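Local coordinates for protein 3,6-diketocamphane 1,6 monooxygenase (Pseudomonas putida, PDB 4UWM) that catalyses the FMNH2- and oxygen-dependent Baeyer-Villiger oxidation of 2,5-diketobornane to a lactone in the breakdown of (-)-camphor, at residues 40-45 and 343-348; 102-107 and 217-222; 208-213 and 231-236; 225-230 and 299-304. One frame throughout, in Å; residues are numbered along the deposited sequence.

Contact 1 of 4, residues 40-45 and 343-348; sequences SMMISE and TLQVEA
Within the parallel beta barrel of this bacterial luciferase-type TIM-barrel enzyme, S40 and M42 of strand 40-43 meet Q345 of strand 343-347. The strands are not hydrogen-bonded to each other: strand 4-9 pairs in parallel with both, and the strand axes approach no closer than 8.4 Å, at 50°, so side chains must bridge the gap from the inner wall. On strand 40-43, M42 makes the larger share of the contact with Q345. The M42 chain, extended beyond CG, crosses Q345 at about a right angle, with M42 SD 3.6 Å from Q345 CD and the terminal methyl, M42 CE, 3.1 Å from Q345 OE1. The Q345 chain bends at chi2 (76°), which turns its amide toward strand 40-43. Its nitrogen has a firmer acceptor in the carbonyl oxygen of L7 on the intervening strand; the additional bond from Q345 NE2 to S40 OG is weak at 3.3 Å, although almost straight (176°). The L7 bond, with the weak one to S40, probably sets the amide's rotation, with OE1 toward the methionine methyl. Just past the end of strand 40-43, S44 OG, in one of two modelled conformers, is hydrogen-bonded to O4 of the FMN, so this inner lining leads to the flavin site. A water links the strands a second time, 2.6 Å from S40 OG and 3.0 Å from T343 OG1.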
loop_
_atom_site.group_PDB
_atom_site.type_symbol
_atom_site.label_atom_id
_atom_site.label_comp_id
_atom_site.label_asym_id
_atom_site.label_seq_id
_atom_site.Cartn_x
_atom_site.Cartn_y
_atom_site.Cartn_z
ATOM N N SER A 40 -5.795 9.696 -16.927
ATOM C CA SER A 40 -5.148 8.629 -16.163
ATOM C C SER A 40 -3.814 9.092 -15.597
ATOM O O SER A 40 -3.159 9.966 -16.164
ATOM C CB SER A 40 -4.967 7.379 -17.024
ATOM O OG SER A 40 -4.118 7.636 -18.118
ATOM N N MET A 41 -3.421 8.507 -14.460
ATOM C CA MET A 41 -2.085 8.721 -13.923
ATOM C C MET A 41 -1.439 7.369 -13.675
ATOM O O MET A 41 -1.976 6.575 -12.924
ATOM C CB MET A 41 -2.152 9.540 -12.634
ATOM C CG MET A 41 -0.781 9.795 -11.990
ATOM S SD MET A 41 -1.020 10.697 -10.453
ATOM C CE MET A 41 0.684 10.987 -9.929
ATOM N N MET A 42 -0.330 7.114 -14.358
ATOM C CA MET A 42 0.462 5.892 -14.210
ATOM C C MET A 42 1.579 6.166 -13.198
ATOM O O MET A 42 2.221 7.223 -13.262
ATOM C CB MET A 42 1.077 5.488 -15.559
ATOM C CG MET A 42 0.035 5.023 -16.592
ATOM S SD MET A 42 0.802 4.622 -18.178
ATOM C CE MET A 42 -0.660 4.352 -19.203
ATOM N N ILE A 43 1.819 5.224 -12.275
ATOM C CA ILE A 43 2.886 5.389 -11.261
ATOM C C ILE A 43 3.767 4.168 -11.259
ATOM O O ILE A 43 3.269 3.051 -11.061
ATOM C CB ILE A 43 2.304 5.672 -9.858
ATOM C CG1 ILE A 43 1.338 6.855 -9.946
ATOM C CG2 ILE A 43 3.430 5.916 -8.830
ATOM C CD1 ILE A 43 0.374 7.031 -8.803
ATOM N N SER A 44 5.062 4.371 -11.473
ATOM C CA SER A 44 6.002 3.259 -11.605
ATOM C C SER A 44 6.494 2.702 -10.261
ATOM O O SER A 44 6.220 3.267 -9.211
ATOM C CB SER A 44 7.184 3.626 -12.505
ATOM O OG SER A 44 6.728 4.009 -13.793
ATOM N N GLU A 45 7.229 1.594 -10.341
ATOM C CA GLU A 45 7.704 0.836 -9.183
ATOM C C GLU A 45 9.165 0.435 -9.339
ATOM O O GLU A 45 9.530 -0.263 -10.310
ATOM C CB GLU A 45 6.810 -0.416 -9.003
ATOM C CG GLU A 45 7.238 -1.393 -7.899
ATOM C CD GLU A 45 6.254 -2.568 -7.779
ATOM O OE1 GLU A 45 5.059 -2.313 -7.554
ATOM O OE2 GLU A 45 6.663 -3.739 -7.946
ATOM N N THR A 343 -3.734 7.703 -26.036
ATOM C CA THR A 343 -3.385 8.548 -24.873
ATOM C C THR A 343 -1.973 9.074 -24.988
ATOM O O THR A 343 -1.017 8.304 -25.209
ATOM C CB THR A 343 -3.539 7.804 -23.505
ATOM O OG1 THR A 343 -4.890 7.365 -23.332
ATOM C CG2 THR A 343 -3.202 8.739 -22.339
ATOM N N LEU A 344 -1.840 10.385 -24.828
ATOM C CA LEU A 344 -0.532 11.003 -24.776
ATOM C C LEU A 344 -0.118 10.999 -23.305
ATOM O O LEU A 344 -0.689 11.739 -22.483
ATOM C CB LEU A 344 -0.580 12.439 -25.308
ATOM C CG LEU A 344 0.725 13.219 -25.161
ATOM C CD1 LEU A 344 1.734 12.763 -26.195
ATOM C CD2 LEU A 344 0.483 14.720 -25.248
ATOM N N GLN A 345 0.866 10.164 -22.984
ATOM C CA GLN A 345 1.212 9.950 -21.585
ATOM C C GLN A 345 2.357 10.876 -21.245
ATOM O O GLN A 345 3.496 10.610 -21.593
ATOM C CB GLN A 345 1.555 8.469 -21.308
ATOM C CG GLN A 345 1.184 7.989 -19.901
ATOM C CD GLN A 345 -0.314 7.732 -19.719
ATOM O OE1 GLN A 345 -0.971 7.154 -20.591
ATOM N NE2 GLN A 345 -0.852 8.129 -18.564
ATOM N N VAL A 346 2.041 11.964 -20.555
ATOM C CA VAL A 346 3.035 12.995 -20.259
ATOM C C VAL A 346 3.937 12.649 -19.073
ATOM O O VAL A 346 3.447 12.391 -17.974
ATOM C CB VAL A 346 2.352 14.359 -20.024
ATOM C CG1 VAL A 346 3.389 15.439 -19.743
ATOM C CG2 VAL A 346 1.495 14.712 -21.238
ATOM N N GLU A 347 5.247 12.659 -19.301
ATOM C CA GLU A 347 6.229 12.350 -18.255
ATOM C C GLU A 347 6.287 13.459 -17.216
ATOM O O GLU A 347 6.543 14.621 -17.552
ATOM C CB GLU A 347 7.618 12.151 -18.855
ATOM C CG GLU A 347 7.819 10.889 -19.684
ATOM C CD GLU A 347 8.019 9.615 -18.857
ATOM O OE1 GLU A 347 8.109 9.686 -17.597
ATOM O OE2 GLU A 347 8.074 8.536 -19.484
ATOM N N ALA A 348 6.053 13.106 -15.951
ATOM C CA ALA A 348 6.087 14.091 -14.875
ATOM C C ALA A 348 7.519 14.311 -14.412
ATOM O O ALA A 348 8.289 13.352 -14.245
ATOM C CB ALA A 348 5.194 13.668 -13.709
HETATM O O HOH W 1 -5.468 7.582 -20.383
#

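Contact 2 of 4, residues 102-107 and 217-222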
loop_
_atom_site.group_PDB
_atom_site.type_symbol
_atom_site.label_atom_id
_atom_site.label_comp_id
_atom_site.label_asym_id
_atom_site.label_seq_id
_atom_site.Cartn_x
_atom_site.Cartn_y
_atom_site.Cartn_z
ATOM N N ARG A 102 -11.926 3.137 -11.156
ATOM C CA ARG A 102 -11.015 4.113 -11.772
ATOM C C ARG A 102 -9.603 3.604 -11.625
ATOM O O ARG A 102 -8.769 4.264 -10.981
ATOM C CB ARG A 102 -11.103 5.490 -11.093
ATOM C CG ARG A 102 -12.473 6.150 -11.093
ATOM C CD ARG A 102 -12.422 7.545 -10.486
ATOM N NE ARG A 102 -12.273 7.584 -9.031
ATOM C CZ ARG A 102 -11.341 8.280 -8.366
ATOM N NH1 ARG A 102 -10.425 9.017 -9.004
ATOM N NH2 ARG A 102 -11.350 8.270 -7.049
ATOM N N TYR A 103 -9.321 2.457 -12.244
ATOM C CA TYR A 103 -8.094 1.723 -11.966
ATOM C C TYR A 103 -7.799 0.844 -13.149
ATOM O O TYR A 103 -8.720 0.317 -13.754
ATOM C CB TYR A 103 -8.293 0.875 -10.674
ATOM C CG TYR A 103 -7.116 0.011 -10.345
ATOM C CD1 TYR A 103 -7.001 -1.269 -10.885
ATOM C CD2 TYR A 103 -6.097 0.475 -9.509
ATOM C CE1 TYR A 103 -5.904 -2.055 -10.626
ATOM C CE2 TYR A 103 -4.986 -0.312 -9.232
ATOM C CZ TYR A 103 -4.907 -1.579 -9.787
ATOM O OH TYR A 103 -3.811 -2.376 -9.546
ATOM N N PHE A 104 -6.527 0.698 -13.507
ATOM C CA PHE A 104 -6.116 -0.425 -14.336
ATOM C C PHE A 104 -4.742 -0.883 -13.905
ATOM O O PHE A 104 -4.075 -0.192 -13.133
ATOM C CB PHE A 104 -6.246 -0.168 -15.864
ATOM C CG PHE A 104 -5.408 0.968 -16.394
ATOM C CD1 PHE A 104 -5.813 2.290 -16.221
ATOM C CD2 PHE A 104 -4.228 0.705 -17.105
ATOM C CE1 PHE A 104 -5.047 3.337 -16.720
ATOM C CE2 PHE A 104 -3.452 1.753 -17.597
ATOM C CZ PHE A 104 -3.881 3.068 -17.411
ATOM N N LEU A 105 -4.326 -2.048 -14.388
ATOM C CA LEU A 105 -3.156 -2.734 -13.855
ATOM C C LEU A 105 -2.037 -2.927 -14.867
ATOM O O LEU A 105 -2.168 -3.697 -15.835
ATOM C CB LEU A 105 -3.589 -4.100 -13.269
ATOM C CG LEU A 105 -2.501 -5.104 -12.885
ATOM C CD1 LEU A 105 -1.697 -4.607 -11.677
ATOM C CD2 LEU A 105 -3.148 -6.471 -12.590
ATOM N N GLY A 106 -0.902 -2.277 -14.617
ATOM C CA GLY A 106 0.305 -2.573 -15.376
ATOM C C GLY A 106 1.054 -3.711 -14.721
ATOM O O GLY A 106 1.247 -3.701 -13.504
ATOM N N ILE A 107 1.476 -4.695 -15.521
ATOM C CA ILE A 107 2.343 -5.784 -15.010
ATOM C C ILE A 107 3.667 -5.830 -15.744
ATOM O O ILE A 107 3.742 -5.420 -16.891
ATOM C CB ILE A 107 1.653 -7.165 -15.107
ATOM C CG1 ILE A 107 1.444 -7.572 -16.585
ATOM C CG2 ILE A 107 0.346 -7.147 -14.333
ATOM C CD1 ILE A 107 1.040 -9.031 -16.775
ATOM N N ASN A 217 -4.874 -9.466 -25.495
ATOM C CA ASN A 217 -5.778 -8.333 -25.573
ATOM C C ASN A 217 -5.528 -7.312 -24.435
ATOM O O ASN A 217 -6.450 -6.626 -23.981
ATOM C CB ASN A 217 -7.242 -8.801 -25.579
ATOM C CG ASN A 217 -8.172 -7.778 -26.189
ATOM O OD1 ASN A 217 -7.773 -6.998 -27.049
ATOM N ND2 ASN A 217 -9.420 -7.778 -25.749
ATOM N N PHE A 218 -4.276 -7.236 -23.985
ATOM C CA PHE A 218 -3.862 -6.225 -22.992
ATOM C C PHE A 218 -3.714 -4.838 -23.626
ATOM O O PHE A 218 -3.641 -4.708 -24.852
ATOM C CB PHE A 218 -2.541 -6.640 -22.328
ATOM C CG PHE A 218 -2.639 -7.880 -21.478
ATOM C CD1 PHE A 218 -3.865 -8.307 -20.972
ATOM C CD2 PHE A 218 -1.489 -8.598 -21.148
ATOM C CE1 PHE A 218 -3.951 -9.441 -20.185
ATOM C CE2 PHE A 218 -1.570 -9.737 -20.358
ATOM C CZ PHE A 218 -2.797 -10.151 -19.867
ATOM N N LYS A 219 -3.656 -3.805 -22.787
ATOM C CA LYS A 219 -3.405 -2.440 -23.229
ATOM C C LYS A 219 -1.908 -2.249 -23.489
ATOM O O LYS A 219 -1.092 -2.513 -22.607
ATOM C CB LYS A 219 -3.934 -1.477 -22.160
ATOM C CG LYS A 219 -3.590 -0.006 -22.350
ATOM C CD LYS A 219 -4.158 0.825 -21.199
ATOM C CE LYS A 219 -3.854 2.303 -21.353
ATOM N NZ LYS A 219 -4.627 2.901 -22.485
ATOM N N PRO A 220 -1.525 -1.813 -24.718
ATOM C CA PRO A 220 -0.105 -1.592 -24.969
ATOM C C PRO A 220 0.349 -0.173 -24.534
ATOM O O PRO A 220 -0.364 0.807 -24.741
ATOM C CB PRO A 220 -0.004 -1.772 -26.495
ATOM C CG PRO A 220 -1.318 -1.235 -26.994
ATOM C CD PRO A 220 -2.339 -1.615 -25.941
ATOM N N VAL A 221 1.528 -0.080 -23.927
ATOM C CA VAL A 221 2.095 1.210 -23.507
ATOM C C VAL A 221 3.493 1.264 -24.108
ATOM O O VAL A 221 4.294 0.372 -23.897
ATOM C CB VAL A 221 2.166 1.357 -21.946
ATOM C CG1 VAL A 221 2.645 2.754 -21.552
ATOM C CG2 VAL A 221 0.817 1.088 -21.310
ATOM N N SER A 222 3.781 2.315 -24.873
ATOM C CA SER A 222 5.087 2.467 -25.492
ATOM C C SER A 222 5.761 3.736 -24.992
ATOM O O SER A 222 5.099 4.749 -24.771
ATOM C CB SER A 222 4.953 2.555 -27.026
ATOM O OG SER A 222 4.313 1.412 -27.585
#
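F104 and K219 cross at about a right angle, the aromatic atom CE2 of F104 lying 3.8 Å from K219 CD and equally 3.8 Å from K219 CE. The methylenes approach the ring obliquely, so the geometry supports a van der Waals contact and no ring-specific interaction. K219 CG lies opposite its backbone N (chi1 172°) and the chain runs straight until chi4, where it bends and delivers NZ to the carbonyl oxygen of R252. A second, looser touch joins I107 CD1 to F218 CE2 at 4.5 Å. F104 is itself placed by A74 and M76 of strand 72-79, M76 being an FMN-binding residue. Replacing F104 with a serine is likely to open a gap beside the K219 methylenes and leave that chain freer to move. In the TIM barrel, strand 198-202 runs between strands 105-108 and 219-223, pairing in parallel with both. The two touches span it on different sides: F104 and K219 toward the barrel interior, I107 and F218 on the outer side, against L147 of helix 139-155.

Contact 3 of 4, residues 208-213 and 231-236. With FMN (flavin mononucleotide), chain C.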
loop_
_atom_site.group_PDB
_atom_site.type_symbol
_atom_site.label_atom_id
_atom_site.label_comp_id
_atom_site.label_asym_id
_atom_site.label_seq_id
_atom_site.Cartn_x
_atom_site.Cartn_y
_atom_site.Cartn_z
ATOM N N PRO A 208 8.704 -8.297 -27.467
ATOM C CA PRO A 208 7.997 -9.466 -26.933
ATOM C C PRO A 208 6.814 -9.063 -26.057
ATOM O O PRO A 208 5.794 -9.765 -26.033
ATOM C CB PRO A 208 9.067 -10.167 -26.085
ATOM C CG PRO A 208 10.363 -9.723 -26.667
ATOM C CD PRO A 208 10.121 -8.291 -27.052
ATOM N N SER A 209 6.953 -7.935 -25.350
ATOM C CA SER A 209 5.862 -7.373 -24.549
ATOM C C SER A 209 4.692 -6.943 -25.428
ATOM O O SER A 209 3.537 -7.183 -25.085
ATOM C CB SER A 209 6.357 -6.205 -23.690
ATOM O OG SER A 209 7.300 -6.679 -22.739
ATOM N N MET A 210 4.993 -6.312 -26.567
ATOM C CA MET A 210 3.946 -5.927 -27.517
ATOM C C MET A 210 3.216 -7.143 -28.082
ATOM O O MET A 210 1.994 -7.104 -28.250
ATOM C CB MET A 210 4.511 -5.051 -28.637
ATOM C CG MET A 210 4.823 -3.638 -28.176
ATOM S SD MET A 210 3.331 -2.729 -27.759
ATOM C CE MET A 210 3.895 -1.841 -26.308
ATOM N N ARG A 211 3.963 -8.223 -28.336
ATOM C CA ARG A 211 3.395 -9.479 -28.827
ATOM C C ARG A 211 2.490 -10.114 -27.765
ATOM O O ARG A 211 1.369 -10.516 -28.051
ATOM C CB ARG A 211 4.519 -10.439 -29.235
ATOM C CG ARG A 211 4.100 -11.574 -30.162
ATOM C CD ARG A 211 5.313 -12.281 -30.762
ATOM N NE ARG A 211 5.988 -11.483 -31.786
ATOM C CZ ARG A 211 7.175 -10.902 -31.635
ATOM N NH1 ARG A 211 7.842 -11.025 -30.494
ATOM N NH2 ARG A 211 7.701 -10.200 -32.630
ATOM N N LEU A 212 2.989 -10.195 -26.530
ATOM C CA LEU A 212 2.194 -10.754 -25.432
ATOM C C LEU A 212 0.914 -9.956 -25.200
ATOM O O LEU A 212 -0.134 -10.536 -24.937
ATOM C CB LEU A 212 3.007 -10.828 -24.126
ATOM C CG LEU A 212 2.261 -11.270 -22.849
ATOM C CD1 LEU A 212 1.810 -12.724 -22.911
ATOM C CD2 LEU A 212 3.099 -11.022 -21.600
ATOM N N ALA A 213 1.014 -8.629 -25.280
ATOM C CA ALA A 213 -0.136 -7.756 -25.062
ATOM C C ALA A 213 -1.192 -8.023 -26.134
ATOM O O ALA A 213 -2.384 -8.124 -25.829
ATOM C CB ALA A 213 0.297 -6.295 -25.102
ATOM N N LYS A 231 6.045 2.472 -34.968
ATOM C CA LYS A 231 5.313 1.713 -35.971
ATOM C C LYS A 231 5.526 0.211 -35.792
ATOM O O LYS A 231 4.566 -0.553 -35.846
ATOM C CB LYS A 231 5.677 2.187 -37.382
ATOM C CG LYS A 231 5.082 3.548 -37.728
ATOM C CD LYS A 231 5.235 3.877 -39.210
ATOM C CE LYS A 231 6.678 4.189 -39.569
ATOM N NZ LYS A 231 6.916 4.024 -41.027
ATOM N N ARG A 232 6.770 -0.208 -35.552
ATOM C CA ARG A 232 7.055 -1.627 -35.276
ATOM C C ARG A 232 6.255 -2.168 -34.077
ATOM O O ARG A 232 5.762 -3.299 -34.100
ATOM C CB ARG A 232 8.559 -1.854 -35.073
ATOM C CG ARG A 232 8.988 -3.320 -35.031
ATOM C CD ARG A 232 8.647 -4.066 -36.315
ATOM N NE ARG A 232 8.785 -5.506 -36.146
ATOM C CZ ARG A 232 8.077 -6.416 -36.803
ATOM N NH1 ARG A 232 7.159 -6.053 -37.696
ATOM N NH2 ARG A 232 8.276 -7.696 -36.553
ATOM N N HIS A 233 6.127 -1.354 -33.031
ATOM C CA HIS A 233 5.332 -1.719 -31.855
ATOM C C HIS A 233 3.903 -2.049 -32.249
ATOM O O HIS A 233 3.387 -3.106 -31.872
ATOM C CB HIS A 233 5.364 -0.603 -30.794
ATOM C CG HIS A 233 6.552 -0.670 -29.886
ATOM N ND1 HIS A 233 6.581 -0.059 -28.651
ATOM C CD2 HIS A 233 7.749 -1.295 -30.026
ATOM C CE1 HIS A 233 7.748 -0.294 -28.078
ATOM N NE2 HIS A 233 8.473 -1.044 -28.890
ATOM N N TRP A 234 3.272 -1.161 -33.018
ATOM C CA TRP A 234 1.895 -1.403 -33.438
ATOM C C TRP A 234 1.759 -2.595 -34.408
ATOM O O TRP A 234 0.792 -3.347 -34.303
ATOM C CB TRP A 234 1.200 -0.143 -33.963
ATOM C CG TRP A 234 -0.256 -0.397 -34.104
ATOM C CD1 TRP A 234 -0.927 -0.662 -35.255
ATOM C CD2 TRP A 234 -1.214 -0.498 -33.046
ATOM N NE1 TRP A 234 -2.250 -0.886 -34.990
ATOM C CE2 TRP A 234 -2.457 -0.797 -33.640
ATOM C CE3 TRP A 234 -1.147 -0.351 -31.652
ATOM C CZ2 TRP A 234 -3.629 -0.956 -32.893
ATOM C CZ3 TRP A 234 -2.310 -0.500 -30.912
ATOM C CH2 TRP A 234 -3.535 -0.808 -31.534
ATOM N N GLU A 235 2.727 -2.759 -35.318
ATOM C CA GLU A 235 2.798 -3.941 -36.186
ATOM C C GLU A 235 2.754 -5.227 -35.360
ATOM O O GLU A 235 1.888 -6.075 -35.574
ATOM C CB GLU A 235 4.087 -3.945 -37.021
ATOM C CG GLU A 235 4.109 -2.996 -38.207
ATOM C CD GLU A 235 5.416 -3.054 -38.977
ATOM O OE1 GLU A 235 6.281 -3.888 -38.648
ATOM O OE2 GLU A 235 5.582 -2.261 -39.919
ATOM N N VAL A 236 3.693 -5.356 -34.411
ATOM C CA VAL A 236 3.831 -6.560 -33.596
ATOM C C VAL A 236 2.569 -6.820 -32.778
ATOM O O VAL A 236 2.080 -7.949 -32.733
ATOM C CB VAL A 236 5.098 -6.512 -32.708
ATOM C CG1 VAL A 236 5.084 -7.642 -31.684
ATOM C CG2 VAL A 236 6.356 -6.598 -33.570
HETATM N N1 FMN C . 8.677 -0.250 -17.700
HETATM C C2 FMN C . 7.506 -0.093 -17.017
HETATM O O2 FMN C . 6.865 -1.103 -16.657
HETATM N N3 FMN C . 6.997 1.115 -16.715
HETATM C C4 FMN C . 7.608 2.255 -17.063
HETATM O O4 FMN C . 7.090 3.349 -16.758
HETATM C C4A FMN C . 8.896 2.180 -17.809
HETATM N N5 FMN C . 9.577 3.285 -18.191
HETATM C C5A FMN C . 10.749 3.197 -18.869
HETATM C C6 FMN C . 11.422 4.360 -19.252
HETATM C C7 FMN C . 12.628 4.290 -19.950
HETATM C C7M FMN C . 13.340 5.558 -20.354
HETATM C C8 FMN C . 13.196 2.952 -20.288
HETATM C C8M FMN C . 14.492 2.815 -21.039
HETATM C C9 FMN C . 12.526 1.792 -19.909
HETATM C C9A FMN C . 11.321 1.856 -19.213
HETATM N N10 FMN C . 10.630 0.676 -18.829
HETATM C C10 FMN C . 9.410 0.816 -18.117
HETATM C "C1'" FMN C . 11.185 -0.655 -19.140
HETATM C "C2'" FMN C . 10.584 -1.239 -20.409
HETATM O "O2'" FMN C . 9.166 -1.100 -20.333
HETATM C "C3'" FMN C . 10.948 -2.714 -20.554
HETATM O "O3'" FMN C . 12.132 -2.813 -21.358
HETATM C "C4'" FMN C . 9.790 -3.504 -21.169
HETATM O "O4'" FMN C . 8.798 -3.784 -20.173
HETATM C "C5'" FMN C . 10.229 -4.800 -21.841
HETATM O "O5'" FMN C . 10.383 -4.477 -23.217
HETATM P P FMN C . 10.515 -5.566 -24.383
HETATM O O1P FMN C . 9.610 -6.708 -24.044
HETATM O O2P FMN C . 10.046 -4.750 -25.550
HETATM O O3P FMN C . 11.980 -5.900 -24.375
HETATM O O HOH W 2 3.787 -10.438 -33.230
#
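Helices 208-216 and 227-244 run roughly alongside each other, their local axes 8.6 Å apart at 36°, and come nearest at R211 and V236, whose CA atoms are 5.6 Å apart. V236 CG1 fits in beside the first helix, 3.6 Å from R211 N and 4.0 Å from M210 CB. M210 CG, set beside the backbone N by chi1 (-74°), lies over one face of the H233 imidazole, a CH-pi contact 4.0 Å from the ring centroid and 20° off its normal. Hydrogen bonds at both ring nitrogens, ND1 with S222 OG and NE2 with S204 O, fix the rotation of that ring. These are two successive outer helices of the TIM barrel, joined through strand 219-223, and the N-terminus of the first holds the FMN phosphate: O1P accepts from S209 OG at 2.7 Å and from S209 N at 3.2 Å. The helix end would probably stabilise the phosphate charge. R211 is modelled in two positions; in one, its guanidinium lies over V236 CG1 and NE donates to a water that also bonds V236 O.

Contact 4 of 4, residues 225-230 and 299-304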
loop_
_atom_site.group_PDB
_atom_site.type_symbol
_atom_site.label_atom_id
_atom_site.label_comp_id
_atom_site.label_asym_id
_atom_site.label_seq_id
_atom_site.Cartn_x
_atom_site.Cartn_y
_atom_site.Cartn_z
ATOM N N SER A 225 10.435 6.363 -28.772
ATOM C CA SER A 225 11.865 6.222 -29.012
ATOM C C SER A 225 12.239 6.399 -30.491
ATOM O O SER A 225 13.339 6.032 -30.899
ATOM C CB SER A 225 12.364 4.874 -28.470
ATOM O OG SER A 225 11.974 3.804 -29.307
ATOM N N GLY A 226 11.325 6.976 -31.275
ATOM C CA GLY A 226 11.512 7.138 -32.722
ATOM C C GLY A 226 10.339 6.590 -33.525
ATOM O O GLY A 226 9.579 5.745 -33.032
ATOM N N LEU A 227 10.192 7.067 -34.764
ATOM C CA LEU A 227 9.050 6.714 -35.619
ATOM C C LEU A 227 8.996 5.231 -35.985
ATOM O O LEU A 227 7.920 4.631 -36.005
ATOM C CB LEU A 227 9.046 7.555 -36.904
ATOM C CG LEU A 227 8.872 9.077 -36.839
ATOM C CD1 LEU A 227 9.102 9.689 -38.215
ATOM C CD2 LEU A 227 7.494 9.453 -36.312
ATOM N N ASP A 228 10.156 4.647 -36.274
ATOM C CA ASP A 228 10.223 3.255 -36.708
ATOM C C ASP A 228 9.763 2.304 -35.610
ATOM O O ASP A 228 8.893 1.458 -35.845
ATOM C CB ASP A 228 11.634 2.891 -37.190
ATOM C CG ASP A 228 12.024 3.619 -38.475
ATOM O OD1 ASP A 228 11.132 3.934 -39.296
ATOM O OD2 ASP A 228 13.233 3.875 -38.659
ATOM N N ALA A 229 10.334 2.464 -34.414
ATOM C CA ALA A 229 9.961 1.644 -33.256
ATOM C C ALA A 229 8.487 1.798 -32.936
ATOM O O ALA A 229 7.826 0.810 -32.626
ATOM C CB ALA A 229 10.818 1.974 -32.035
ATOM N N LEU A 230 7.962 3.019 -33.028
ATOM C CA LEU A 230 6.558 3.226 -32.723
ATOM C C LEU A 230 5.684 2.431 -33.691
ATOM O O LEU A 230 4.720 1.767 -33.292
ATOM C CB LEU A 230 6.192 4.717 -32.709
ATOM C CG LEU A 230 4.784 5.034 -32.176
ATOM C CD1 LEU A 230 4.578 4.494 -30.761
ATOM C CD2 LEU A 230 4.474 6.524 -32.230
ATOM N N ALA A 299 17.971 10.046 -33.878
ATOM C CA ALA A 299 19.014 10.486 -34.798
ATOM C C ALA A 299 18.670 10.095 -36.234
ATOM O O ALA A 299 18.730 10.930 -37.145
ATOM C CB ALA A 299 20.357 9.905 -34.391
ATOM N N LYS A 300 18.288 8.831 -36.417
ATOM C CA LYS A 300 17.822 8.334 -37.706
ATOM C C LYS A 300 16.701 9.218 -38.233
ATOM O O LYS A 300 16.719 9.613 -39.393
ATOM C CB LYS A 300 17.342 6.883 -37.596
ATOM C CG LYS A 300 17.587 6.049 -38.848
ATOM C CD LYS A 300 16.341 5.299 -39.299
ATOM C CE LYS A 300 15.340 6.247 -39.948
ATOM N NZ LYS A 300 14.297 5.533 -40.729
ATOM N N ASP A 301 15.746 9.548 -37.366
ATOM C CA ASP A 301 14.577 10.346 -37.747
ATOM C C ASP A 301 14.923 11.737 -38.261
ATOM O O ASP A 301 14.321 12.201 -39.224
ATOM C CB ASP A 301 13.588 10.465 -36.580
ATOM C CG ASP A 301 12.749 9.209 -36.384
ATOM O OD1 ASP A 301 12.717 8.343 -37.283
ATOM O OD2 ASP A 301 12.104 9.092 -35.326
ATOM N N ALA A 302 15.875 12.402 -37.612
ATOM C CA ALA A 302 16.206 13.781 -37.951
ATOM C C ALA A 302 17.421 13.873 -38.884
ATOM O O ALA A 302 17.836 14.963 -39.273
ATOM C CB ALA A 302 16.420 14.601 -36.689
ATOM N N GLY A 303 17.984 12.719 -39.223
ATOM C CA GLY A 303 19.059 12.629 -40.203
ATOM C C GLY A 303 20.441 12.953 -39.675
ATOM O O GLY A 303 21.413 12.909 -40.431
ATOM N N ILE A 304 20.539 13.281 -38.386
ATOM C CA ILE A 304 21.830 13.582 -37.771
ATOM C C ILE A 304 22.531 12.303 -37.315
ATOM O O ILE A 304 21.975 11.208 -37.416
ATOM C CB ILE A 304 21.720 14.583 -36.593
ATOM C CG1 ILE A 304 21.188 13.892 -35.327
ATOM C CG2 ILE A 304 20.882 15.799 -36.981
ATOM C CD1 ILE A 304 21.664 14.519 -34.033
HETATM O O HOH W 3 13.113 5.729 -36.260
#
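D301, near the C-terminal end of helix 296-302, meets G226 and L227 at the N-terminus of helix 227-244, where G226 occupies the N-cap position. From CB, chi1 of -78° sets CG beside the backbone N and directs the carboxylate across the gap, with D301 CG 3.9 Å from L227 CG. D301 OD2 then accepts the amide of L227 through its syn lone pair, with L227 N 2.8 Å away and an N-H...O angle of 163°; the same oxygen lies 3.3 Å from G226 CA. D301 OD1 takes a hydrogen from a water, 2.8 Å away, which in turn accepts from D228 N. The carboxylate thus serves two amides of the first helical turn, one directly, and its negative charge would probably be stabilised by the positive, N-terminal end of the helix dipole. With a leucine in place of D301, the L227 amide would probably lose its acceptor and the water its link to helix 296-302. Alongside, K300 bends at chi2 and chi3 to form a salt bridge, K300 NZ lying 2.9 Å from D228 OD2.

Contact 1 and the F104-K219 half of contact 2 line the barrel interior, while the I107-F218 half faces outward; contact 3 belongs to the outer helices and contact 4 to the surface. The first two have centres 11 Å apart and touch directly, M42 CE lying 3.9 Å from F104 CZ. Contact 3 is about 14 Å, centre to centre, from contact 2, and F218 N probably bonds to A213 O where helix 208-216 turns into strand 219-223. Contacts 3 and 4 share helix 227-244, with centres about 17 Å apart. Along the chain contact 1 encloses all the others, contact 2 crosses contact 3, and contact 3 crosses contact 4. FMN-binding residues lie in contacts 1 (S44) and 3 (P208, S209), far apart in sequence.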